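Local coordinates for protein putative phosphatase (Bacteroides thetaiotaomicron, PDB 3KYA) that is a putative phosphatase and zinc-binding protein that joins an IPT/TIG domain to a six-bladed beta-propeller, its biological substrate unknown, at residues C69-G74 with F99-K104; K103-G108 with R469-E474; N400-K405 with V412-G417; R444-L449 with F458-Q463. All coordinates share one frame; numbering follows the deposited sequence. Where two conformers were deposited one is given.

Contact 1 (C69-G74 with F99-K104). With EDO (1,2-ethanediol), chain D; EDO (1,2-ethanediol), chain C.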
# COMPACT_ATOMS: atom_id res chain seq x y z
N CYS A 69 -20.53 -12.20 -11.48
CA CYS A 69 -19.88 -13.39 -10.91
C CYS A 69 -18.45 -13.06 -10.50
O CYS A 69 -17.94 -11.96 -10.77
CB CYS A 69 -19.90 -14.53 -11.93
SG CYS A 69 -18.86 -14.22 -13.38
N PHE A 70 -17.80 -13.99 -9.81
CA PHE A 70 -16.39 -13.85 -9.44
C PHE A 70 -15.53 -14.69 -10.35
O PHE A 70 -15.84 -15.87 -10.61
CB PHE A 70 -16.14 -14.31 -8.01
CG PHE A 70 -16.64 -13.37 -6.95
CD1 PHE A 70 -16.06 -12.12 -6.80
CD2 PHE A 70 -17.66 -13.74 -6.08
CE1 PHE A 70 -16.50 -11.24 -5.81
CE2 PHE A 70 -18.11 -12.87 -5.08
CZ PHE A 70 -17.53 -11.63 -4.95
N VAL A 71 -14.42 -14.13 -10.82
CA VAL A 71 -13.48 -14.88 -11.65
C VAL A 71 -12.80 -15.97 -10.80
O VAL A 71 -12.20 -15.68 -9.78
CB VAL A 71 -12.40 -13.97 -12.26
CG1 VAL A 71 -11.34 -14.79 -13.02
CG2 VAL A 71 -13.07 -12.92 -13.18
N PRO A 72 -12.89 -17.23 -11.24
CA PRO A 72 -12.29 -18.29 -10.43
C PRO A 72 -10.78 -18.43 -10.59
O PRO A 72 -10.22 -18.05 -11.64
CB PRO A 72 -12.97 -19.56 -10.94
CG PRO A 72 -13.61 -19.21 -12.24
CD PRO A 72 -13.62 -17.74 -12.42
N SER A 73 -10.13 -18.95 -9.55
CA SER A 73 -8.72 -19.27 -9.64
C SER A 73 -8.49 -20.29 -10.76
O SER A 73 -9.27 -21.24 -10.92
CB SER A 73 -8.22 -19.87 -8.32
OG SER A 73 -8.22 -18.89 -7.29
N GLY A 74 -7.43 -20.10 -11.55
CA GLY A 74 -7.08 -21.03 -12.60
C GLY A 74 -7.94 -21.00 -13.86
O GLY A 74 -8.00 -21.99 -14.57
N PHE A 99 -12.12 -13.98 -21.86
CA PHE A 99 -11.66 -13.09 -20.80
C PHE A 99 -10.14 -13.26 -20.71
O PHE A 99 -9.65 -14.36 -20.86
CB PHE A 99 -12.32 -13.49 -19.47
CG PHE A 99 -11.86 -12.70 -18.28
CD1 PHE A 99 -12.35 -11.43 -18.03
CD2 PHE A 99 -11.00 -13.26 -17.36
CE1 PHE A 99 -11.96 -10.71 -16.92
CE2 PHE A 99 -10.60 -12.56 -16.24
CZ PHE A 99 -11.08 -11.27 -16.02
N SER A 100 -9.41 -12.18 -20.48
CA SER A 100 -7.96 -12.28 -20.38
C SER A 100 -7.56 -12.47 -18.92
O SER A 100 -7.52 -11.52 -18.13
CB SER A 100 -7.28 -11.05 -20.99
OG SER A 100 -5.89 -11.22 -20.94
N TYR A 101 -7.31 -13.74 -18.56
CA TYR A 101 -6.96 -14.13 -17.20
C TYR A 101 -5.53 -13.75 -16.84
O TYR A 101 -4.58 -14.16 -17.52
CB TYR A 101 -7.18 -15.65 -17.03
CG TYR A 101 -6.85 -16.16 -15.64
CD1 TYR A 101 -7.78 -16.03 -14.60
CD2 TYR A 101 -5.63 -16.78 -15.37
CE1 TYR A 101 -7.49 -16.47 -13.32
CE2 TYR A 101 -5.34 -17.24 -14.07
CZ TYR A 101 -6.27 -17.08 -13.06
OH TYR A 101 -6.00 -17.54 -11.77
N GLU A 102 -5.38 -12.97 -15.78
CA GLU A 102 -4.08 -12.52 -15.31
C GLU A 102 -3.60 -13.48 -14.21
O GLU A 102 -4.21 -13.57 -13.13
CB GLU A 102 -4.15 -11.10 -14.77
CG GLU A 102 -4.54 -10.05 -15.82
CD GLU A 102 -4.78 -8.67 -15.22
OE1 GLU A 102 -5.02 -8.56 -13.99
OE2 GLU A 102 -4.76 -7.69 -15.99
N LYS A 103 -2.50 -14.18 -14.49
CA LYS A 103 -1.98 -15.18 -13.57
C LYS A 103 -1.40 -14.55 -12.31
O LYS A 103 -0.84 -13.45 -12.36
CB LYS A 103 -0.93 -16.05 -14.26
CG LYS A 103 -1.49 -16.85 -15.42
CD LYS A 103 -0.49 -17.88 -15.96
CE LYS A 103 0.66 -17.23 -16.69
NZ LYS A 103 0.20 -16.56 -17.94
N LYS A 104 -1.51 -15.27 -11.20
CA LYS A 104 -0.96 -14.83 -9.92
C LYS A 104 0.03 -15.82 -9.32
O LYS A 104 0.05 -17.00 -9.66
CB LYS A 104 -2.10 -14.61 -8.91
CG LYS A 104 -2.95 -13.38 -9.18
CD LYS A 104 -4.13 -13.28 -8.21
CE LYS A 104 -4.91 -12.00 -8.43
NZ LYS A 104 -6.16 -11.97 -7.59
C1 EDO D . -11.70 -18.17 -6.33
O1 EDO D . -11.85 -19.32 -7.19
C2 EDO D . -12.73 -17.09 -6.63
O2 EDO D . -14.05 -17.58 -6.41
C1 EDO C . -4.47 -17.85 -8.52
O1 EDO C . -5.05 -19.13 -8.82
C2 EDO C . -4.67 -17.50 -7.06
O2 EDO C . -6.06 -17.23 -6.82
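Phe-99 presents the far end of its ring to both methyls of Val-71: Phe-99 CZ lies 3.8 Å from Val-71 CG2, which comes in obliquely to the ring plane, and Phe-99 CE2 lies 4.0 Å from Val-71 CG1. Two residues on, Tyr-101 points the same way; its CG stands anti to the backbone N (chi1 -180°), which starts the ring toward 69-74. Val-71 CG1 then meets the ring edge near its plane, 4.1 Å from Tyr-101 CD1, so a single valine serves both aromatics. Further out, Pro-72 O is 3.6 Å from Tyr-101 CE1. This is the margin of the immunoglobulin-like IPT/TIG domain: strand 66-70 runs into the turn 71-74, and strand 100-101 is an outermost strand of the same mixed sheet. The Tyr-101 hydroxyl accepts a nearly straight bond from Gly-74 N (2.9 Å to OH, 160° at the hydrogen) and is also bonded to the carboxylate of Glu-474, which follows strand 467-473 of the propeller. A phenylalanine in place of Tyr-101 would probably leave Gly-74 N without its acceptor and the Glu-474 carboxylate without this partner. Gly-74 has a positive phi of 76°, which favours glycine at this turn. Phe-76 packs edge-to-face with the tyrosine. At Lys-104 the chain turns its ammonium group to Ala-30 O, while a 1,2-ethanediol places its O2 2.8 Å from Ser-73 OG.

Contact 2 (K103-G108 with R469-E474). With EDO (1,2-ethanediol), chain C.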
# COMPACT_ATOMS: atom_id res chain seq x y z
N LYS A 103 -2.50 -14.18 -14.49
CA LYS A 103 -1.98 -15.18 -13.57
C LYS A 103 -1.40 -14.55 -12.31
O LYS A 103 -0.84 -13.45 -12.36
CB LYS A 103 -0.93 -16.05 -14.26
CG LYS A 103 -1.49 -16.85 -15.42
CD LYS A 103 -0.49 -17.88 -15.96
CE LYS A 103 0.66 -17.23 -16.69
NZ LYS A 103 0.20 -16.56 -17.94
N LYS A 104 -1.51 -15.27 -11.20
CA LYS A 104 -0.96 -14.83 -9.92
C LYS A 104 0.03 -15.82 -9.32
O LYS A 104 0.05 -17.00 -9.66
CB LYS A 104 -2.10 -14.61 -8.91
CG LYS A 104 -2.95 -13.38 -9.18
CD LYS A 104 -4.13 -13.28 -8.21
CE LYS A 104 -4.91 -12.00 -8.43
NZ LYS A 104 -6.16 -11.97 -7.59
N MSE A 105 0.86 -15.31 -8.41
CA MSE A 105 1.74 -16.16 -7.63
C MSE A 105 0.86 -17.06 -6.75
O MSE A 105 -0.21 -16.64 -6.26
CB MSE A 105 2.67 -15.31 -6.76
CG MSE A 105 3.63 -14.43 -7.54
SE MSE A 105 5.10 -15.45 -8.28
CE MSE A 105 6.38 -15.36 -6.83
N VAL A 106 1.30 -18.30 -6.57
CA VAL A 106 0.57 -19.26 -5.74
C VAL A 106 1.55 -20.08 -4.89
O VAL A 106 2.70 -20.27 -5.27
CB VAL A 106 -0.31 -20.21 -6.58
CG1 VAL A 106 -1.45 -19.43 -7.26
CG2 VAL A 106 0.52 -21.02 -7.62
N VAL A 107 1.07 -20.57 -3.75
CA VAL A 107 1.89 -21.44 -2.90
C VAL A 107 1.71 -22.88 -3.40
O VAL A 107 0.61 -23.27 -3.76
CB VAL A 107 1.52 -21.33 -1.42
CG1 VAL A 107 2.42 -22.23 -0.55
CG2 VAL A 107 1.63 -19.87 -0.94
N GLY A 108 2.81 -23.63 -3.44
CA GLY A 108 2.80 -25.04 -3.84
C GLY A 108 3.61 -25.86 -2.85
O GLY A 108 4.22 -25.30 -1.93
N ARG A 469 8.08 -25.80 0.50
CA ARG A 469 6.99 -25.17 -0.24
C ARG A 469 7.58 -24.24 -1.30
O ARG A 469 8.75 -23.87 -1.23
CB ARG A 469 6.09 -24.34 0.68
CG ARG A 469 5.61 -25.04 1.93
CD ARG A 469 4.62 -26.13 1.66
NE ARG A 469 3.32 -25.63 1.20
CZ ARG A 469 2.36 -25.14 1.99
NH1 ARG A 469 2.54 -25.04 3.31
NH2 ARG A 469 1.21 -24.75 1.45
N THR A 470 6.78 -23.91 -2.30
CA THR A 470 7.18 -22.98 -3.33
C THR A 470 6.20 -21.83 -3.38
O THR A 470 5.04 -21.98 -3.00
CB THR A 470 7.21 -23.63 -4.74
OG1 THR A 470 5.93 -24.19 -5.05
CG2 THR A 470 8.28 -24.72 -4.81
N ILE A 471 6.67 -20.66 -3.82
CA ILE A 471 5.78 -19.55 -4.15
C ILE A 471 6.23 -19.16 -5.54
O ILE A 471 7.37 -18.72 -5.73
CB ILE A 471 5.86 -18.36 -3.22
CG1 ILE A 471 5.62 -18.81 -1.78
CG2 ILE A 471 4.82 -17.29 -3.66
CD1 ILE A 471 5.79 -17.70 -0.70
N SER A 472 5.35 -19.35 -6.52
CA SER A 472 5.70 -19.13 -7.92
C SER A 472 4.44 -18.89 -8.74
O SER A 472 3.33 -19.15 -8.27
CB SER A 472 6.44 -20.34 -8.48
OG SER A 472 5.64 -21.50 -8.39
N MSE A 473 4.63 -18.45 -9.99
CA MSE A 473 3.51 -18.15 -10.88
C MSE A 473 2.70 -19.40 -11.19
O MSE A 473 3.27 -20.43 -11.56
CB MSE A 473 4.01 -17.55 -12.20
CG MSE A 473 4.67 -16.19 -12.06
SE MSE A 473 3.43 -14.89 -11.37
CE MSE A 473 2.11 -15.06 -12.79
N GLU A 474 1.38 -19.33 -11.06
CA GLU A 474 0.56 -20.50 -11.40
C GLU A 474 0.74 -20.86 -12.88
O GLU A 474 1.03 -20.00 -13.71
CB GLU A 474 -0.92 -20.26 -11.08
CG GLU A 474 -1.52 -19.09 -11.81
CD GLU A 474 -2.95 -18.82 -11.40
OE1 GLU A 474 -3.70 -19.77 -11.10
OE2 GLU A 474 -3.34 -17.63 -11.43
C1 EDO C . -4.47 -17.85 -8.52
O1 EDO C . -5.05 -19.13 -8.82
C2 EDO C . -4.67 -17.50 -7.06
O2 EDO C . -6.06 -17.23 -6.82
O HOH W 1 4.20 -22.39 -6.29
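Glu-474 reaches Lys-104 through a chi1 of 59°, which seats CG between its own backbone N and carbonyl carbon; the chain then runs extended to CD. Its OE2 accepts from Lys-104 N at 3.0 Å, on the anti side of the carboxylate, while Glu-474 N donates to Lys-104 O. The two residues are thus tied by two bonds, one of them through a side chain. At the other end, Arg-469 folds back at chi2 and chi3 (both -70°). Its NE donates to Gly-108 O at 3.3 Å from one face of the carbonyl plane, and Thr-470 N reaches the same Gly-108 O at 2.9 Å from the opposite face. Arg-469 NH2 passes 3.4 Å from Val-107 CG1. A side chain at Gly-108 would clash with Thr-470: a CB placed there falls 2.8 Å from Thr-470 OG1. Between these ends, Val-106 and Ser-472 form a hydrogen-bonded antiparallel pair, with Val-106 N 2.8 Å from Ser-472 O. One water links Val-106 O, Thr-470 OG1 and Ser-472 OG. Selenomethionine Met-105 lays its SE 3.5 Å from Met-473 N. Strand 105-108 thereby pairs with 469-473 at 151°, the chain's first propeller strand added beside its last, as in the velcro closure of beta-propellers. Strands 435-436 and 457-462 flank the pair, Asp-434 and Asp-462 form salt bridges with Arg-469, and Tyr-415 of strand 412-415 packs on Met-105 and Ile-471.

Contact 3 (N400-K405 with V412-G417)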
# COMPACT_ATOMS: atom_id res chain seq x y z
N ASN A 400 4.03 -16.98 13.36
CA ASN A 400 2.84 -16.41 12.71
C ASN A 400 2.52 -17.13 11.39
O ASN A 400 1.62 -16.72 10.67
CB ASN A 400 2.99 -14.91 12.50
CG ASN A 400 2.95 -14.14 13.80
OD1 ASN A 400 2.23 -14.53 14.73
ND2 ASN A 400 3.73 -13.06 13.89
N PHE A 401 3.26 -18.20 11.08
CA PHE A 401 2.95 -19.08 9.95
C PHE A 401 2.79 -18.37 8.60
O PHE A 401 1.89 -18.69 7.82
CB PHE A 401 1.67 -19.85 10.26
CG PHE A 401 1.52 -20.25 11.73
CD1 PHE A 401 2.43 -21.11 12.34
CD2 PHE A 401 0.45 -19.79 12.48
CE1 PHE A 401 2.29 -21.48 13.68
CE2 PHE A 401 0.28 -20.15 13.82
CZ PHE A 401 1.20 -21.00 14.43
N CYS A 402 3.67 -17.41 8.32
CA CYS A 402 3.57 -16.66 7.07
C CYS A 402 4.89 -16.03 6.62
O CYS A 402 5.88 -16.00 7.36
CB CYS A 402 2.51 -15.57 7.24
SG CYS A 402 2.91 -14.33 8.50
N VAL A 403 4.88 -15.57 5.38
CA VAL A 403 5.96 -14.79 4.80
C VAL A 403 5.50 -13.32 4.89
O VAL A 403 4.38 -12.99 4.45
CB VAL A 403 6.22 -15.14 3.32
CG1 VAL A 403 7.31 -14.25 2.74
CG2 VAL A 403 6.59 -16.64 3.16
N ARG A 404 6.32 -12.46 5.50
CA ARG A 404 6.04 -11.02 5.60
C ARG A 404 6.95 -10.25 4.63
O ARG A 404 8.01 -10.76 4.22
CB ARG A 404 6.29 -10.47 7.02
CG ARG A 404 5.73 -11.24 8.20
CD ARG A 404 4.25 -11.02 8.51
NE ARG A 404 3.90 -9.67 8.99
CZ ARG A 404 4.00 -9.24 10.25
NH1 ARG A 404 4.52 -10.01 11.21
NH2 ARG A 404 3.62 -7.99 10.56
N LYS A 405 6.53 -9.04 4.28
CA LYS A 405 7.25 -8.14 3.39
C LYS A 405 7.57 -6.85 4.15
O LYS A 405 6.73 -6.36 4.91
CB LYS A 405 6.39 -7.80 2.17
CG LYS A 405 7.01 -6.81 1.19
CD LYS A 405 6.03 -6.46 0.08
CE LYS A 405 6.48 -5.28 -0.73
NZ LYS A 405 5.41 -4.83 -1.69
N VAL A 412 5.63 -2.95 7.13
CA VAL A 412 5.53 -4.40 7.19
C VAL A 412 4.13 -4.85 6.80
O VAL A 412 3.13 -4.35 7.32
CB VAL A 412 5.88 -4.94 8.59
CG1 VAL A 412 5.91 -6.50 8.57
CG2 VAL A 412 7.21 -4.37 9.07
N SER A 413 4.07 -5.82 5.89
CA SER A 413 2.81 -6.41 5.44
C SER A 413 2.92 -7.94 5.43
O SER A 413 3.98 -8.50 5.76
CB SER A 413 2.45 -5.89 4.05
OG SER A 413 3.45 -6.22 3.10
N THR A 414 1.82 -8.61 5.11
CA THR A 414 1.80 -10.07 5.04
C THR A 414 1.69 -10.43 3.57
O THR A 414 0.75 -10.00 2.89
CB THR A 414 0.66 -10.67 5.86
OG1 THR A 414 0.84 -10.33 7.24
CG2 THR A 414 0.65 -12.19 5.74
N TYR A 415 2.66 -11.20 3.07
CA TYR A 415 2.74 -11.56 1.65
C TYR A 415 2.04 -12.86 1.31
O TYR A 415 1.31 -12.93 0.30
CB TYR A 415 4.21 -11.64 1.22
CG TYR A 415 4.45 -12.11 -0.21
CD1 TYR A 415 4.00 -11.36 -1.29
CD2 TYR A 415 5.16 -13.28 -0.46
CE1 TYR A 415 4.23 -11.79 -2.61
CE2 TYR A 415 5.39 -13.70 -1.76
CZ TYR A 415 4.93 -12.96 -2.82
OH TYR A 415 5.16 -13.38 -4.12
N ALA A 416 2.25 -13.88 2.13
CA ALA A 416 1.72 -15.21 1.87
C ALA A 416 1.48 -15.96 3.17
O ALA A 416 2.30 -15.91 4.10
CB ALA A 416 2.68 -16.00 0.96
N GLY A 417 0.35 -16.66 3.22
CA GLY A 417 -0.03 -17.46 4.37
C GLY A 417 -1.25 -16.92 5.09
O GLY A 417 -1.78 -15.86 4.71
O HOH W 2 5.18 -4.09 3.04
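Val-403 O takes two backbone bonds, from Tyr-415 N at 2.8 Å and from Ala-416 N at 3.3 Å. Two residues facing one in this way, with the register shifting by one before Arg-404 pairs with Thr-414, define a classic beta bulge. Beside it, Val-403 CG1 and the Tyr-415 ring lie side by side, the methyl 4.0 Å from Tyr-415 CD2 at the ring edge. Past the bulge, Ser-413 O is gripped by Lys-405 N at 3.0 Å, and a longer, weak bond comes from Arg-404 NE. The guanidinium carries Val-412 CG1 over one face, 3.4 Å from Arg-404 NH2. Bends at chi2 (-80°) and chi3 (-67°) curl the arginine chain back instead of letting it run out from the strand. The next shell fixes its rotation: Asp-363 bridges to NH2, while NH1 meets Asp-397 and the carbonyl of Arg-370. An alanine at Arg-404 would probably leave Asp-363 and Asp-397 without this counter-charge and open a gap beside Val-412. Thr-414 OG1 lies 3.6 Å from Arg-404 NE, and Tyr-361 and Asp-363 bond to it; Asp-363 thus serves both residues. At Gly-417 a CB would fall 2.8 Å from Phe-401 O and would also press on the preceding carbonyl O, so the position suits glycine. The segments form the outer hairpin of a four-stranded antiparallel propeller blade, and the arginine held between aspartates is consistent with an NHL-like repeat.

Contact 4 (R444-L449 with F458-Q463)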
# COMPACT_ATOMS: atom_id res chain seq x y z
N ARG A 444 2.76 -23.97 8.38
CA ARG A 444 2.90 -24.19 9.82
C ARG A 444 4.17 -23.40 10.15
O ARG A 444 4.47 -22.43 9.44
CB ARG A 444 2.93 -25.68 10.19
CG ARG A 444 1.66 -26.42 9.74
CD ARG A 444 1.51 -27.80 10.31
NE ARG A 444 1.26 -27.75 11.74
CZ ARG A 444 0.81 -28.76 12.48
NH1 ARG A 444 0.56 -29.94 11.92
NH2 ARG A 444 0.62 -28.58 13.77
N ASP A 445 4.91 -23.75 11.21
CA ASP A 445 6.13 -22.97 11.54
C ASP A 445 7.11 -22.91 10.35
O ASP A 445 7.55 -23.94 9.85
CB ASP A 445 6.85 -23.56 12.76
CG ASP A 445 5.96 -23.69 13.98
OD1 ASP A 445 4.82 -24.23 13.87
OD2 ASP A 445 6.44 -23.29 15.07
N VAL A 446 7.46 -21.70 9.92
CA VAL A 446 8.34 -21.47 8.76
C VAL A 446 9.68 -20.86 9.20
O VAL A 446 9.71 -19.82 9.84
CB VAL A 446 7.65 -20.60 7.67
CG1 VAL A 446 6.71 -21.46 6.82
CG2 VAL A 446 6.92 -19.39 8.29
N SER A 447 10.78 -21.50 8.80
CA SER A 447 12.13 -21.11 9.25
C SER A 447 13.13 -20.72 8.15
O SER A 447 14.03 -19.91 8.39
CB SER A 447 12.73 -22.27 10.07
OG SER A 447 12.78 -23.48 9.32
N GLY A 448 12.99 -21.31 6.96
CA GLY A 448 13.90 -21.08 5.84
C GLY A 448 13.22 -20.43 4.64
O GLY A 448 12.03 -20.66 4.40
N LEU A 449 13.99 -19.64 3.90
CA LEU A 449 13.49 -18.91 2.75
C LEU A 449 14.61 -18.52 1.79
O LEU A 449 15.65 -18.01 2.23
CB LEU A 449 12.78 -17.61 3.21
CG LEU A 449 12.05 -16.78 2.16
CD1 LEU A 449 10.83 -17.53 1.65
CD2 LEU A 449 11.64 -15.39 2.72
N PHE A 458 10.14 -18.35 -4.87
CA PHE A 458 10.65 -18.59 -3.54
C PHE A 458 10.56 -20.07 -3.21
O PHE A 458 9.65 -20.76 -3.67
CB PHE A 458 9.78 -17.90 -2.48
CG PHE A 458 9.74 -16.39 -2.54
CD1 PHE A 458 8.82 -15.72 -3.34
CD2 PHE A 458 10.57 -15.64 -1.70
CE1 PHE A 458 8.76 -14.33 -3.35
CE2 PHE A 458 10.51 -14.25 -1.70
CZ PHE A 458 9.61 -13.59 -2.52
N TYR A 459 11.52 -20.54 -2.42
CA TYR A 459 11.43 -21.85 -1.77
C TYR A 459 11.36 -21.55 -0.28
O TYR A 459 12.11 -20.71 0.24
CB TYR A 459 12.62 -22.76 -2.07
CG TYR A 459 12.65 -23.18 -3.51
CD1 TYR A 459 11.96 -24.31 -3.93
CD2 TYR A 459 13.33 -22.43 -4.46
CE1 TYR A 459 11.96 -24.69 -5.25
CE2 TYR A 459 13.35 -22.81 -5.78
CZ TYR A 459 12.66 -23.94 -6.17
OH TYR A 459 12.65 -24.33 -7.49
N VAL A 460 10.46 -22.24 0.41
CA VAL A 460 10.22 -22.01 1.82
C VAL A 460 10.38 -23.31 2.60
O VAL A 460 9.84 -24.33 2.18
CB VAL A 460 8.78 -21.54 2.03
CG1 VAL A 460 8.53 -21.25 3.50
CG2 VAL A 460 8.46 -20.32 1.13
N HIS A 461 11.08 -23.27 3.73
CA HIS A 461 11.17 -24.43 4.59
C HIS A 461 10.11 -24.35 5.67
O HIS A 461 10.21 -23.53 6.60
CB HIS A 461 12.57 -24.58 5.20
CG HIS A 461 12.67 -25.71 6.17
ND1 HIS A 461 13.42 -25.63 7.33
CD2 HIS A 461 12.05 -26.91 6.20
CE1 HIS A 461 13.30 -26.77 8.00
NE2 HIS A 461 12.47 -27.56 7.35
N ASP A 462 9.08 -25.20 5.53
CA ASP A 462 7.96 -25.26 6.47
C ASP A 462 8.35 -26.37 7.46
O ASP A 462 8.10 -27.56 7.25
CB ASP A 462 6.68 -25.54 5.69
CG ASP A 462 5.42 -25.40 6.51
OD1 ASP A 462 5.46 -25.60 7.74
OD2 ASP A 462 4.36 -25.14 5.90
N GLN A 463 9.03 -25.93 8.51
CA GLN A 463 9.58 -26.81 9.54
C GLN A 463 8.59 -27.77 10.17
O GLN A 463 8.88 -28.95 10.29
CB GLN A 463 10.22 -25.99 10.66
CG GLN A 463 10.90 -26.82 11.74
CD GLN A 463 11.01 -26.07 13.06
OE1 GLN A 463 10.76 -24.86 13.12
NE2 GLN A 463 11.37 -26.77 14.11
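Leu-449 and Val-460 make the tight end of this hairpin, lying side by side and pointing the same way, with Leu-449 CD1 3.7 Å from Val-460 CG2. Leu-449 CG stands anti to the backbone N (chi1 -174°), and from there CD1 also comes within 3.9 Å of Phe-458 CD2. On the same face Val-446 CG1 meets Val-460 CG1 at 3.8 Å, and Val-396 of the neighbouring blade packs against all three aliphatic residues. In the middle, Ser-447 and Gly-448 both face His-461, a classic beta bulge in the innermost hairpin of the last propeller blade. Ser-447 N donates to His-461 O at 3.0 Å, nearly along the C=O axis, whereas His-461 N approaches Gly-448 O at 2.9 Å from above the carbonyl plane. A CB at Gly-448 would sit 2.9 Å from His-461 CB, so the close pairing depends on the absence of a side chain. The imidazole is anchored by NE2 to Phe-138 O, and Ser-447 OG by Gly-142 N. Toward Asp-445 and Gln-463, which are partly exposed, polar and charged groups replace the methyls of the buried end: Arg-444 N meets Asp-462 OD2 at 3.2 Å on the syn side. That carboxylate has further partners in Arg-469 and Gly-465 N. Asp-445 turns its charge to Arg-398, and Asp-445 and Gln-463 each touch a crystal neighbour.

Contact 4 is the buried one, about 6 Å from the centre of the chain, centre to centre; contacts 2 and 3 are partly buried, and contact 1 lies farthest out, in the IPT/TIG domain. Contacts 2 and 4 belong to one sheet, where strands 457-462 and 467-473 are neighbours bonded through Arg-469 N to Val-460 O. Contact 3 belongs to the adjoining blade and meets both through Tyr-415, which packs on Ile-471 and Phe-458. Contacts 3 and 4 are local hairpins with bulges, whereas contact 2 pairs strands some 360 residues apart. Contact 1 has no strand pairing: its chemistry is aromatic packing plus a hydroxyl that joins it to contact 2 at Glu-474.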